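Local atomic coordinates of arginase (Trypanosoma brucei brucei, PDB entry 4RHJ), a protein that is of unknown function but has the arginase-deacetylase fold of the arginase family and evolved without a binuclear manganese cluster. Residues 23-28 / 124-129; 47-52 / 128-133; 84-89 / 97-102; 103-106 / 112-115. All coordinates share one frame; numbering follows the deposited sequence.

The contacts gather at the 77-81 side of the parallel sheet: helix on helix, helix on strand, loop on strand and loop on loop. Contacts 1 and 2 both use helix 116-131, their ranges overlapping at T128 and E129, and their centres lie about 7 Å apart. The ring of F25 bridges them, with its CE1 3.6 Å from CB of F49. Contact 3 joins contact 2 through neighbouring strands, where backbone hydrogen bonds pair L48 with L99 and C101. Contact 4, about 12 Å from contact 1 between centres, meets it through M104, whose CE lies 3.7 Å from A126 CB. Contacts 3 and 4 follow one another along the chain, about 24 Å apart between centres. All four lie away from the manganese-binding residue D244, which holds no manganese in this chain.

Contact 1. Residues 23-28 / 124-129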
loop_
_atom_site.group_PDB
_atom_site.type_symbol
_atom_site.label_atom_id
_atom_site.label_comp_id
_atom_site.label_asym_id
_atom_site.label_seq_id
_atom_site.Cartn_x
_atom_site.Cartn_y
_atom_site.Cartn_z
ATOM N N SER A 23 29.383 -18.023 -20.431
ATOM C CA SER A 23 29.702 -18.877 -21.569
ATOM C C SER A 23 28.487 -19.651 -22.063
ATOM O O SER A 23 28.121 -19.569 -23.239
ATOM C CB SER A 23 30.826 -19.845 -21.198
ATOM O OG SER A 23 30.958 -20.876 -22.162
ATOM N N LYS A 24 27.851 -20.370 -21.144
ATOM C CA LYS A 24 26.650 -21.135 -21.439
ATOM C C LYS A 24 25.494 -20.225 -21.831
ATOM O O LYS A 24 24.686 -20.601 -22.677
ATOM C CB LYS A 24 26.259 -22.003 -20.239
ATOM C CG LYS A 24 24.913 -22.731 -20.363
ATOM C CD LYS A 24 24.645 -23.641 -19.158
ATOM C CE LYS A 24 23.183 -24.066 -19.074
ATOM N NZ LYS A 24 22.891 -24.862 -17.845
ATOM N N PHE A 25 25.407 -19.038 -21.230
ATOM C CA PHE A 25 24.391 -18.077 -21.659
ATOM C C PHE A 25 24.777 -17.560 -23.033
ATOM O O PHE A 25 23.949 -17.485 -23.940
ATOM C CB PHE A 25 24.234 -16.899 -20.683
ATOM C CG PHE A 25 23.278 -15.833 -21.179
ATOM C CD1 PHE A 25 21.909 -15.982 -21.015
ATOM C CD2 PHE A 25 23.747 -14.707 -21.840
ATOM C CE1 PHE A 25 21.029 -15.029 -21.480
ATOM C CE2 PHE A 25 22.872 -13.756 -22.304
ATOM C CZ PHE A 25 21.505 -13.921 -22.126
ATOM N N LEU A 26 26.050 -17.208 -23.172
ATOM C CA LEU A 26 26.579 -16.707 -24.429
ATOM C C LEU A 26 26.414 -17.708 -25.573
ATOM O O LEU A 26 25.931 -17.335 -26.640
ATOM C CB LEU A 26 28.047 -16.324 -24.252
ATOM C CG LEU A 26 28.218 -15.158 -23.272
ATOM C CD1 LEU A 26 29.682 -14.838 -23.044
ATOM C CD2 LEU A 26 27.445 -13.933 -23.757
ATOM N N MET A 27 26.801 -18.965 -25.342
ATOM C CA MET A 27 26.656 -20.045 -26.329
ATOM C C MET A 27 25.220 -20.179 -26.800
ATOM O O MET A 27 24.951 -20.560 -27.936
ATOM C CB MET A 27 27.134 -21.386 -25.743
ATOM C CG MET A 27 26.120 -22.540 -25.849
ATOM S SD MET A 27 25.554 -23.240 -24.271
ATOM C CE MET A 27 26.889 -24.361 -23.864
ATOM N N ASN A 28 24.303 -19.842 -25.906
ATOM C CA ASN A 28 22.876 -19.973 -26.133
ATOM C C ASN A 28 22.261 -18.805 -26.917
ATOM O O ASN A 28 21.448 -19.022 -27.818
ATOM C CB ASN A 28 22.173 -20.121 -24.787
ATOM C CG ASN A 28 20.691 -20.313 -24.926
ATOM O OD1 ASN A 28 19.902 -19.406 -24.658
ATOM N ND2 ASN A 28 20.296 -21.502 -25.350
ATOM N N LEU A 124 26.081 -6.261 -23.179
ATOM C CA LEU A 124 26.224 -5.584 -24.453
ATOM C C LEU A 124 26.178 -6.621 -25.573
ATOM O O LEU A 124 25.571 -6.413 -26.600
ATOM C CB LEU A 124 27.532 -4.789 -24.467
ATOM C CG LEU A 124 27.847 -3.664 -25.444
ATOM C CD1 LEU A 124 27.247 -2.337 -24.998
ATOM C CD2 LEU A 124 29.357 -3.564 -25.628
ATOM N N GLU A 125 26.820 -7.757 -25.356
ATOM C CA GLU A 125 26.862 -8.804 -26.371
ATOM C C GLU A 125 25.532 -9.538 -26.525
ATOM O O GLU A 125 25.118 -9.851 -27.642
ATOM C CB GLU A 125 27.965 -9.804 -26.044
ATOM C CG GLU A 125 27.619 -11.216 -26.419
ATOM C CD GLU A 125 28.831 -12.075 -26.467
ATOM O OE1 GLU A 125 29.918 -11.548 -26.152
ATOM O OE2 GLU A 125 28.696 -13.262 -26.823
ATOM N N ALA A 126 24.868 -9.821 -25.408
ATOM C CA ALA A 126 23.525 -10.388 -25.449
ATOM C C ALA A 126 22.554 -9.450 -26.165
ATOM O O ALA A 126 21.900 -9.847 -27.123
ATOM C CB ALA A 126 23.028 -10.680 -24.050
ATOM N N SER A 127 22.474 -8.208 -25.701
ATOM C CA SER A 127 21.542 -7.236 -26.256
ATOM C C SER A 127 21.769 -7.065 -27.756
ATOM O O SER A 127 20.823 -7.082 -28.552
ATOM C CB SER A 127 21.681 -5.899 -25.534
ATOM O OG SER A 127 23.016 -5.428 -25.580
ATOM N N THR A 128 23.032 -6.910 -28.132
ATOM C CA THR A 128 23.430 -6.862 -29.540
ATOM C C THR A 128 22.954 -8.091 -30.341
ATOM O O THR A 128 22.479 -7.968 -31.478
ATOM C CB THR A 128 24.963 -6.754 -29.673
ATOM O OG1 THR A 128 25.411 -5.463 -29.227
ATOM C CG2 THR A 128 25.380 -6.954 -31.106
ATOM N N GLU A 129 23.072 -9.269 -29.734
ATOM C CA GLU A 129 22.740 -10.518 -30.413
ATOM C C GLU A 129 21.248 -10.818 -30.334
ATOM O O GLU A 129 20.753 -11.712 -31.011
ATOM C CB GLU A 129 23.538 -11.687 -29.827
ATOM C CG GLU A 129 23.690 -12.877 -30.763
ATOM C CD GLU A 129 25.066 -12.965 -31.417
ATOM O OE1 GLU A 129 25.883 -12.040 -31.255
ATOM O OE2 GLU A 129 25.346 -13.974 -32.092
#
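Helix 23-30 packs against helix 116-131 at a small interface in which F25 and L26 meet E125 and A126. The backbones come nearest at L26 and A126, whose CA atoms are 7.1 Å apart. F25 presents the edge of its ring to the alanine: F25 CE2 is 3.5 Å from A126 CB, and the methyl lies close to the ring plane and not above either face. CG of F25 stands opposite the backbone N (chi1 175°), which carries the ring out toward the second helix although its CB does not point there. The small alanine lets the aromatic edge come close, and M104, from the loop after strand 95-103, touches both residues. In this arginase-deacetylase fold both helices lie on the same face of the parallel sheet, and F25 reaches down to F49 and the end of strand 95-103. L26 and E125 cross at about a right angle. The CD2 methyl of L26 rests 3.4 Å from E125 OE2 and 3.6 Å from E125 CD, a van der Waals contact of a methyl with a carboxylate; no hydrogen bond joins the two segments. E125 reaches it with a chain extended beyond CG, and its side chain also touches K30. Within helix 116-131, T128 OG1 adds a 2.8 Å bond to L124 O, approaching that carbonyl from the face opposite the one used by T128 N.

Contact 2. Residues 47-52 / 128-133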
loop_
_atom_site.group_PDB
_atom_site.type_symbol
_atom_site.label_atom_id
_atom_site.label_comp_id
_atom_site.label_asym_id
_atom_site.label_seq_id
_atom_site.Cartn_x
_atom_site.Cartn_y
_atom_site.Cartn_z
ATOM N N ALA A 47 12.576 -11.052 -26.379
ATOM C CA ALA A 47 13.562 -11.994 -25.842
ATOM C C ALA A 47 13.990 -11.627 -24.421
ATOM O O ALA A 47 14.444 -10.515 -24.152
ATOM C CB ALA A 47 14.764 -12.063 -26.733
ATOM N N LEU A 48 13.880 -12.609 -23.537
ATOM C CA LEU A 48 13.994 -12.417 -22.100
ATOM C C LEU A 48 15.291 -12.987 -21.557
ATOM O O LEU A 48 15.663 -14.101 -21.883
ATOM C CB LEU A 48 12.811 -13.101 -21.384
ATOM C CG LEU A 48 11.569 -12.377 -20.869
ATOM C CD1 LEU A 48 11.725 -12.006 -19.402
ATOM C CD2 LEU A 48 11.236 -11.151 -21.687
ATOM N N PHE A 49 15.976 -12.244 -20.701
ATOM C CA PHE A 49 17.016 -12.874 -19.920
ATOM C C PHE A 49 17.115 -12.266 -18.535
ATOM O O PHE A 49 16.520 -11.236 -18.256
ATOM C CB PHE A 49 18.354 -12.820 -20.654
ATOM C CG PHE A 49 18.853 -11.443 -20.942
ATOM C CD1 PHE A 49 18.564 -10.834 -22.144
ATOM C CD2 PHE A 49 19.653 -10.785 -20.035
ATOM C CE1 PHE A 49 19.036 -9.581 -22.421
ATOM C CE2 PHE A 49 20.133 -9.550 -20.299
ATOM C CZ PHE A 49 19.823 -8.934 -21.500
ATOM N N GLY A 50 17.846 -12.953 -17.662
ATOM C CA GLY A 50 18.031 -12.527 -16.292
ATOM C C GLY A 50 19.399 -11.927 -16.095
ATOM O O GLY A 50 20.403 -12.531 -16.424
ATOM N N TYR A 51 19.414 -10.725 -15.549
ATOM C CA TYR A 51 20.619 -9.951 -15.371
ATOM C C TYR A 51 20.861 -9.686 -13.871
ATOM O O TYR A 51 19.953 -9.267 -13.161
ATOM C CB TYR A 51 20.496 -8.640 -16.163
ATOM C CG TYR A 51 21.707 -7.733 -16.095
ATOM C CD1 TYR A 51 22.875 -8.048 -16.771
ATOM C CD2 TYR A 51 21.669 -6.559 -15.361
ATOM C CE1 TYR A 51 23.973 -7.226 -16.709
ATOM C CE2 TYR A 51 22.751 -5.728 -15.307
ATOM C CZ TYR A 51 23.904 -6.063 -15.971
ATOM O OH TYR A 51 24.988 -5.218 -15.906
ATOM N N GLY A 52 22.078 -9.918 -13.386
ATOM C CA GLY A 52 22.302 -9.931 -11.947
ATOM C C GLY A 52 23.332 -8.973 -11.389
ATOM O O GLY A 52 23.798 -9.169 -10.280
ATOM N N THR A 128 23.032 -6.910 -28.132
ATOM C CA THR A 128 23.430 -6.862 -29.540
ATOM C C THR A 128 22.954 -8.091 -30.341
ATOM O O THR A 128 22.479 -7.968 -31.478
ATOM C CB THR A 128 24.963 -6.754 -29.673
ATOM O OG1 THR A 128 25.411 -5.463 -29.227
ATOM C CG2 THR A 128 25.380 -6.954 -31.106
ATOM N N GLU A 129 23.072 -9.269 -29.734
ATOM C CA GLU A 129 22.740 -10.518 -30.413
ATOM C C GLU A 129 21.248 -10.818 -30.334
ATOM O O GLU A 129 20.753 -11.712 -31.011
ATOM C CB GLU A 129 23.538 -11.687 -29.827
ATOM C CG GLU A 129 23.690 -12.877 -30.763
ATOM C CD GLU A 129 25.066 -12.965 -31.417
ATOM O OE1 GLU A 129 25.883 -12.040 -31.255
ATOM O OE2 GLU A 129 25.346 -13.974 -32.092
ATOM N N LEU A 130 20.536 -10.067 -29.504
ATOM C CA LEU A 130 19.082 -10.155 -29.443
ATOM C C LEU A 130 18.444 -9.161 -30.407
ATOM O O LEU A 130 17.416 -9.440 -31.034
ATOM C CB LEU A 130 18.579 -9.896 -28.020
ATOM C CG LEU A 130 18.745 -11.101 -27.098
ATOM C CD1 LEU A 130 18.021 -10.913 -25.767
ATOM C CD2 LEU A 130 18.313 -12.384 -27.814
ATOM N N LEU A 131 19.078 -7.997 -30.507
ATOM C CA LEU A 131 18.622 -6.913 -31.359
ATOM C C LEU A 131 18.920 -7.188 -32.817
ATOM O O LEU A 131 18.160 -6.780 -33.687
ATOM C CB LEU A 131 19.270 -5.593 -30.951
ATOM C CG LEU A 131 18.741 -4.915 -29.699
ATOM C CD1 LEU A 131 19.577 -3.692 -29.391
ATOM C CD2 LEU A 131 17.283 -4.559 -29.891
ATOM N N GLU A 132 20.029 -7.869 -33.089
ATOM C CA GLU A 132 20.356 -8.208 -34.460
ATOM C C GLU A 132 19.234 -9.048 -35.055
ATOM O O GLU A 132 18.848 -8.854 -36.212
ATOM C CB GLU A 132 21.697 -8.943 -34.541
ATOM C CG GLU A 132 22.877 -8.010 -34.562
ATOM C CD GLU A 132 24.205 -8.731 -34.489
ATOM O OE1 GLU A 132 24.303 -9.873 -34.984
ATOM O OE2 GLU A 132 25.157 -8.147 -33.937
ATOM N N LYS A 133 18.675 -9.942 -34.245
ATOM C CA LYS A 133 17.685 -10.896 -34.742
ATOM C C LYS A 133 16.239 -10.393 -34.687
ATOM O O LYS A 133 15.313 -11.128 -34.997
ATOM C CB LYS A 133 17.784 -12.212 -33.971
ATOM C CG LYS A 133 19.167 -12.811 -33.838
ATOM C CD LYS A 133 19.098 -14.071 -32.978
ATOM C CE LYS A 133 20.443 -14.781 -32.856
ATOM N NZ LYS A 133 20.752 -15.655 -34.025
#
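This is a buried, wholly apolar helix-on-sheet contact, in which L130 of helix 116-131 settles on A47 and F49 of strand 46-50. The strand lies between neighbours 95-103 and 136-140 in the parallel sheet, and the helix belongs to the connection that carries the chain from the first of these neighbours to the second. It is thus a beta-alpha-beta crossover that passes over the intervening strand 46-50. Backbone hydrogen bonds tie that strand to 136-140, A47 pairing with V136 and V138 and F49 with V140. A47 and F49 alternate with L48, so both direct their CB atoms at the helix while L48 turns its own away. The two methyls of L130 fork around the alanine: L130 CD1 is 3.6 Å and L130 CD2 3.7 Å from A47 CB. L130 CD1 also lies 3.7 Å from F49 CD1, at the edge of the ring and near its plane. F49 holds CG between its backbone N and carbonyl carbon (chi1 61°), a sterically demanding choice that turns the ring's edge to the leucine methyl, the two side chains crossing at a slant. C101 and M104 border this cluster, C101 touching L130 and both touching F49. With no hydrogen bond across the segments, the helix is seated on the strand by dispersion and the exclusion of water from three buried side chains.

Contact 3. Residues 84-89 / 97-102; sequences GPIECP and PVLNCG
Two prolines pack ring to ring, P89 CD lying 4.1 Å from P97 CG, where a loop that enters through a cis peptide bond between G84 and P85 meets strand 95-103. The carbonyl oxygen of E87 adds a van der Waals contact with the same P97 CG at 4.0 Å. Earlier in the loop, I86 crosses P97 at a slant, setting I86 CG2 4.0 Å from P97 CB. Its other branch runs on to L99, where I86 CD1 and L99 CD1 are 4.2 Å apart. Because CG2 stands opposite the backbone N while CG1 lies beside it (chi1 -42°), the two branches can serve different strand residues. The strand's backbone pairing goes to strands 77-81 and 46-50, with V98 joined to T79 and H81, and L99 to V46. Near the C-terminal end of the strand, N100 OD1 accepts from G102 N at 2.8 Å, an Asx turn with the donor well above the amide's carbonyl plane. With no cross-segment hydrogen bond and only van der Waals separations, the loop rests on strand 95-103, next to the outermost strand 77-81, by shape and hydrophobicity, without directional bonds.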
loop_
_atom_site.group_PDB
_atom_site.type_symbol
_atom_site.label_atom_id
_atom_site.label_comp_id
_atom_site.label_asym_id
_atom_site.label_seq_id
_atom_site.Cartn_x
_atom_site.Cartn_y
_atom_site.Cartn_z
ATOM N N GLY A 84 13.756 -21.907 -30.893
ATOM C CA GLY A 84 13.290 -21.212 -32.081
ATOM C C GLY A 84 13.382 -22.034 -33.358
ATOM O O GLY A 84 14.150 -22.997 -33.435
ATOM N N PRO A 85 12.623 -21.635 -34.393
ATOM C CA PRO A 85 11.809 -20.413 -34.452
ATOM C C PRO A 85 10.409 -20.496 -33.818
ATOM O O PRO A 85 9.868 -21.577 -33.573
ATOM C CB PRO A 85 11.690 -20.158 -35.956
ATOM C CG PRO A 85 11.779 -21.493 -36.563
ATOM C CD PRO A 85 12.663 -22.334 -35.687
ATOM N N ILE A 86 9.840 -19.319 -33.562
ATOM C CA ILE A 86 8.504 -19.183 -32.992
ATOM C C ILE A 86 7.585 -18.525 -34.028
ATOM O O ILE A 86 8.060 -17.816 -34.918
ATOM C CB ILE A 86 8.519 -18.346 -31.678
ATOM C CG1 ILE A 86 9.713 -18.723 -30.789
ATOM C CG2 ILE A 86 7.201 -18.496 -30.920
ATOM C CD1 ILE A 86 9.944 -17.766 -29.640
ATOM N N GLU A 87 6.278 -18.760 -33.922
ATOM C CA GLU A 87 5.338 -18.304 -34.945
ATOM C C GLU A 87 4.572 -17.062 -34.503
ATOM O O GLU A 87 4.350 -16.850 -33.320
ATOM C CB GLU A 87 4.357 -19.425 -35.301
ATOM C CG GLU A 87 3.601 -19.218 -36.601
ATOM C CD GLU A 87 2.334 -20.052 -36.674
ATOM O OE1 GLU A 87 2.138 -20.910 -35.785
ATOM O OE2 GLU A 87 1.529 -19.845 -37.609
ATOM N N CYS A 88 4.171 -16.249 -35.475
ATOM C CA CYS A 88 3.467 -14.998 -35.226
ATOM C C CYS A 88 1.957 -15.225 -35.154
ATOM O O CYS A 88 1.406 -15.932 -35.991
ATOM C CB CYS A 88 3.804 -13.985 -36.326
ATOM S SG CYS A 88 3.074 -12.325 -36.168
ATOM N N PRO A 89 1.288 -14.634 -34.142
ATOM C CA PRO A 89 -0.179 -14.637 -34.000
ATOM C C PRO A 89 -0.860 -13.888 -35.157
ATOM O O PRO A 89 -0.147 -13.209 -35.898
ATOM C CB PRO A 89 -0.410 -13.919 -32.657
ATOM C CG PRO A 89 0.897 -13.995 -31.937
ATOM C CD PRO A 89 1.951 -13.983 -32.995
ATOM N N PRO A 97 4.380 -13.902 -27.724
ATOM C CA PRO A 97 5.431 -14.925 -27.712
ATOM C C PRO A 97 6.783 -14.440 -27.193
ATOM O O PRO A 97 7.471 -13.671 -27.855
ATOM C CB PRO A 97 5.529 -15.331 -29.190
ATOM C CG PRO A 97 4.207 -14.998 -29.764
ATOM C CD PRO A 97 3.849 -13.710 -29.086
ATOM N N VAL A 98 7.180 -14.919 -26.023
ATOM C CA VAL A 98 8.428 -14.459 -25.446
ATOM C C VAL A 98 9.460 -15.570 -25.306
ATOM O O VAL A 98 9.188 -16.670 -24.814
ATOM C CB VAL A 98 8.193 -13.785 -24.084
ATOM C CG1 VAL A 98 9.475 -13.753 -23.261
ATOM C CG2 VAL A 98 7.630 -12.378 -24.283
ATOM N N LEU A 99 10.661 -15.231 -25.756
ATOM C CA LEU A 99 11.804 -16.119 -25.812
ATOM C C LEU A 99 12.642 -16.065 -24.539
ATOM O O LEU A 99 13.274 -15.053 -24.264
ATOM C CB LEU A 99 12.663 -15.733 -27.013
ATOM C CG LEU A 99 13.974 -16.475 -27.162
ATOM C CD1 LEU A 99 13.660 -17.877 -27.660
ATOM C CD2 LEU A 99 14.899 -15.709 -28.094
ATOM N N ASN A 100 12.659 -17.157 -23.779
ATOM C CA ASN A 100 13.457 -17.231 -22.554
ATOM C C ASN A 100 14.929 -17.586 -22.768
ATOM O O ASN A 100 15.267 -18.749 -23.033
ATOM C CB ASN A 100 12.862 -18.249 -21.581
ATOM C CG ASN A 100 13.695 -18.384 -20.315
ATOM O OD1 ASN A 100 14.247 -17.401 -19.825
ATOM N ND2 ASN A 100 13.794 -19.600 -19.788
ATOM N N CYS A 101 15.806 -16.595 -22.623
ATOM C CA CYS A 101 17.239 -16.854 -22.717
ATOM C C CYS A 101 17.833 -17.166 -21.351
ATOM O O CYS A 101 19.041 -17.357 -21.236
ATOM C CB CYS A 101 17.977 -15.666 -23.344
ATOM S SG CYS A 101 17.495 -15.259 -25.035
ATOM N N GLY A 102 16.998 -17.195 -20.316
ATOM C CA GLY A 102 17.466 -17.540 -18.984
ATOM C C GLY A 102 18.451 -16.571 -18.342
ATOM O O GLY A 102 18.597 -15.432 -18.771
#

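Contact 4. Residues 103-106 / 112-115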
loop_
_atom_site.group_PDB
_atom_site.type_symbol
_atom_site.label_atom_id
_atom_site.label_comp_id
_atom_site.label_asym_id
_atom_site.label_seq_id
_atom_site.Cartn_x
_atom_site.Cartn_y
_atom_site.Cartn_z
ATOM N N GLN A 103 19.143 -17.039 -17.307
ATOM C CA GLN A 103 20.056 -16.197 -16.536
ATOM C C GLN A 103 21.433 -16.057 -17.175
ATOM O O GLN A 103 22.011 -17.037 -17.645
ATOM C CB GLN A 103 20.226 -16.757 -15.115
ATOM C CG GLN A 103 19.015 -16.628 -14.206
ATOM C CD GLN A 103 18.768 -15.205 -13.756
ATOM O OE1 GLN A 103 19.508 -14.300 -14.113
ATOM N NE2 GLN A 103 17.717 -15.000 -12.971
ATOM N N MET A 104 21.964 -14.838 -17.168
ATOM C CA MET A 104 23.369 -14.599 -17.500
ATOM C C MET A 104 24.317 -15.539 -16.739
ATOM O O MET A 104 25.166 -16.208 -17.322
ATOM C CB MET A 104 23.741 -13.153 -17.187
ATOM C CG MET A 104 23.068 -12.137 -18.036
ATOM S SD MET A 104 24.283 -11.192 -18.933
ATOM C CE MET A 104 23.322 -10.700 -20.340
ATOM N N LEU A 105 24.154 -15.588 -15.427
ATOM C CA LEU A 105 25.062 -16.312 -14.549
ATOM C C LEU A 105 24.720 -17.802 -14.485
ATOM O O LEU A 105 23.650 -18.180 -14.013
ATOM C CB LEU A 105 25.013 -15.684 -13.148
ATOM C CG LEU A 105 26.146 -15.783 -12.126
ATOM C CD1 LEU A 105 27.461 -15.419 -12.748
ATOM C CD2 LEU A 105 25.864 -14.852 -10.954
ATOM N N ASP A 106 25.621 -18.653 -14.964
ATOM C CA ASP A 106 25.405 -20.089 -14.827
ATOM C C ASP A 106 25.573 -20.527 -13.378
ATOM O O ASP A 106 26.667 -20.468 -12.825
ATOM C CB ASP A 106 26.359 -20.884 -15.715
ATOM C CG ASP A 106 26.177 -22.390 -15.565
ATOM O OD1 ASP A 106 25.204 -22.826 -14.918
ATOM O OD2 ASP A 106 27.002 -23.147 -16.108
ATOM N N GLU A 112 33.107 -17.599 -9.523
ATOM C CA GLU A 112 33.781 -16.393 -10.000
ATOM C C GLU A 112 32.790 -15.400 -10.579
ATOM O O GLU A 112 32.595 -15.339 -11.795
ATOM C CB GLU A 112 34.833 -16.729 -11.056
ATOM C CG GLU A 112 35.993 -17.568 -10.562
ATOM C CD GLU A 112 35.585 -18.986 -10.242
ATOM O OE1 GLU A 112 34.436 -19.347 -10.562
ATOM O OE2 GLU A 112 36.403 -19.734 -9.667
ATOM N N THR A 113 32.175 -14.615 -9.705
ATOM C CA THR A 113 31.196 -13.622 -10.121
ATOM C C THR A 113 31.866 -12.478 -10.866
ATOM O O THR A 113 32.866 -11.932 -10.415
ATOM C CB THR A 113 30.412 -13.063 -8.918
ATOM O OG1 THR A 113 31.320 -12.762 -7.848
ATOM C CG2 THR A 113 29.382 -14.074 -8.433
ATOM N N PRO A 114 31.307 -12.115 -12.024
ATOM C CA PRO A 114 31.860 -11.113 -12.938
ATOM C C PRO A 114 32.090 -9.741 -12.317
ATOM O O PRO A 114 31.626 -9.433 -11.218
ATOM C CB PRO A 114 30.794 -11.019 -14.032
ATOM C CG PRO A 114 30.128 -12.335 -13.994
ATOM C CD PRO A 114 30.084 -12.728 -12.563
ATOM N N THR A 115 32.831 -8.926 -13.056
ATOM C CA THR A 115 33.099 -7.548 -12.698
ATOM C C THR A 115 32.133 -6.690 -13.486
ATOM O O THR A 115 31.395 -7.211 -14.292
ATOM C CB THR A 115 34.539 -7.165 -13.011
ATOM O OG1 THR A 115 34.695 -7.044 -14.429
ATOM C CG2 THR A 115 35.486 -8.236 -12.487
#
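L105 and P114 form the close part of this surface contact: the CD1 methyl of L105 lies 3.8 Å from P114 CD, and the two side chains meet at a slant. Both are apolar, and each directs its CB toward the opposite segment. The leucine holds CG across from its backbone N (chi1 -156°), which sends the forked end over to the ring. The second branch is looser. L105 CD2 comes no nearer than 4.4 Å to CG2 of T113, an exposed residue, so here the packing thins toward solvent. The nearest CA atoms, those of L105 and T113, are 8.0 Å apart, and only 93 Å² is buried on both sides together, with no hydrogen bond between the segments. The two segments lie within one loop, between strand 95-103 and helix 116-131, and this small apolar touch joins two parts of it. At the helix end the loop closes with T115 as N-cap, its OG1 making a weak hydrogen bond to D117 N, while E118 OE2 bonds T115 N. At the strand end, M104 is joined by its backbone to G50 and D106 to M21. P114 leans on W119 of helix 116-131 and on F22, and M104 lies against W119 as well, so the loop runs between the N-terminal segment and the helix that follows it.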